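Local coordinates for single-stranded DNA-binding protein DdrB (PDB 4NOE), which binds single-stranded DNA and promotes its accurate annealing, probably as part of the response of Deinococcus radiodurans to DNA damage, at residues L28-V31 with Q32-Y35. Residues are numbered along the deposited sequence; the frame is centred on the assembly and turned at random.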
# COMPACT_ATOMS: atom_id res chain seq x y z
N LEU E 28 -3.12 -17.80 -41.09
CA LEU E 28 -3.14 -17.48 -39.66
C LEU E 28 -4.41 -16.74 -39.21
O LEU E 28 -5.10 -17.18 -38.30
CB LEU E 28 -1.88 -16.68 -39.27
CG LEU E 28 -1.79 -16.34 -37.78
CD1 LEU E 28 -1.90 -17.61 -36.95
CD2 LEU E 28 -0.51 -15.59 -37.46
N LEU E 29 -4.71 -15.63 -39.87
CA LEU E 29 -5.87 -14.83 -39.49
C LEU E 29 -7.20 -15.58 -39.65
O LEU E 29 -8.14 -15.38 -38.88
CB LEU E 29 -5.89 -13.50 -40.26
CG LEU E 29 -5.38 -12.24 -39.53
CD1 LEU E 29 -4.18 -12.54 -38.64
CD2 LEU E 29 -5.03 -11.16 -40.53
N ASP E 30 -7.27 -16.47 -40.64
CA ASP E 30 -8.48 -17.27 -40.83
C ASP E 30 -8.69 -18.29 -39.71
O ASP E 30 -9.82 -18.50 -39.25
CB ASP E 30 -8.48 -17.94 -42.20
CG ASP E 30 -8.65 -16.94 -43.33
OD1 ASP E 30 -9.24 -15.86 -43.10
OD2 ASP E 30 -8.18 -17.23 -44.46
N VAL E 31 -7.61 -18.92 -39.26
CA VAL E 31 -7.68 -19.79 -38.09
C VAL E 31 -8.14 -18.98 -36.88
O VAL E 31 -9.01 -19.43 -36.13
CB VAL E 31 -6.32 -20.46 -37.83
CG1 VAL E 31 -6.34 -21.23 -36.52
CG2 VAL E 31 -5.96 -21.37 -39.01
N GLN E 32 -7.58 -17.79 -36.70
CA GLN E 32 -7.99 -16.92 -35.58
C GLN E 32 -9.47 -16.58 -35.64
O GLN E 32 -10.16 -16.64 -34.62
CB GLN E 32 -7.16 -15.64 -35.53
CG GLN E 32 -5.93 -15.72 -34.65
CD GLN E 32 -5.12 -14.45 -34.70
OE1 GLN E 32 -5.50 -13.43 -34.12
NE2 GLN E 32 -4.00 -14.49 -35.41
N ARG E 33 -9.96 -16.26 -36.83
CA ARG E 33 -11.39 -15.98 -36.99
C ARG E 33 -12.22 -17.21 -36.65
O ARG E 33 -13.28 -17.10 -36.03
CB ARG E 33 -11.71 -15.56 -38.43
CG ARG E 33 -11.08 -14.25 -38.84
CD ARG E 33 -11.49 -13.87 -40.26
NE ARG E 33 -11.38 -12.43 -40.44
CZ ARG E 33 -10.36 -11.84 -41.05
NH1 ARG E 33 -9.38 -12.58 -41.56
NH2 ARG E 33 -10.34 -10.52 -41.17
N HIS E 34 -11.73 -18.38 -37.05
CA HIS E 34 -12.52 -19.60 -36.87
C HIS E 34 -12.73 -19.90 -35.39
O HIS E 34 -13.87 -20.07 -34.95
CB HIS E 34 -11.87 -20.79 -37.58
CG HIS E 34 -12.50 -22.10 -37.24
ND1 HIS E 34 -13.56 -22.63 -37.95
CD2 HIS E 34 -12.22 -23.00 -36.27
CE1 HIS E 34 -13.90 -23.80 -37.43
NE2 HIS E 34 -13.10 -24.05 -36.41
N TYR E 35 -11.66 -19.98 -34.61
CA TYR E 35 -11.83 -20.27 -33.19
C TYR E 35 -12.29 -19.03 -32.42
O TYR E 35 -12.86 -19.13 -31.32
CB TYR E 35 -10.57 -20.87 -32.58
CG TYR E 35 -10.22 -22.21 -33.18
CD1 TYR E 35 -10.85 -23.38 -32.76
CD2 TYR E 35 -9.25 -22.32 -34.16
CE1 TYR E 35 -10.52 -24.61 -33.30
CE2 TYR E 35 -8.92 -23.53 -34.72
CZ TYR E 35 -9.55 -24.67 -34.28
OH TYR E 35 -9.20 -25.88 -34.85
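Val31 CG1 lies in the plane of the Tyr35 ring, at its edge, 3.9 Å from Tyr35 CD2, and the two side chains run side by side. One face of that ring carries His34 CD2, 3.5 Å above its centre; the imidazole in turn has Tyr35 CD2 in its own plane, giving an edge-to-face arrangement of neighbouring residues. Trp40 stacks with the phenol and Phe10 meets it at a slant, while Val31 rests on Val22 of strand 17-22. The guanidinium of Arg33 meets Asp30 OD1 and Leu29 CB obliquely. Arg33 NH1 forms a long salt bridge of 3.6 Å to Asp30 OD1, the carboxylate plane turned 48° from the guanidinium. With CG beside the backbone N (chi1 -65°), the Arg33 chain turns back over Leu29, CG lying 3.1 Å from Leu29 O, then extends to NE. NE forms a salt bridge with Asp61 and NH2 a hydrogen bond to Arg143 O. A leucine in place of Arg33 would probably leave Asp61 without its positive mate, remove the long bridge to Asp30 and loosen the tie to the C-terminal segment. Helix 28-37 makes i to i+4 backbone bonds here, including Gln32 N to Leu28 O (3.0 Å) and Tyr35 N to Val31 O (3.1 Å). Leu28 and Leu29 pack against a second subunit. One flank of this helix, with Val31 and Tyr35, is thus aromatic and apolar, while Arg33 supplies a charged link from the helix to the rest of its chain.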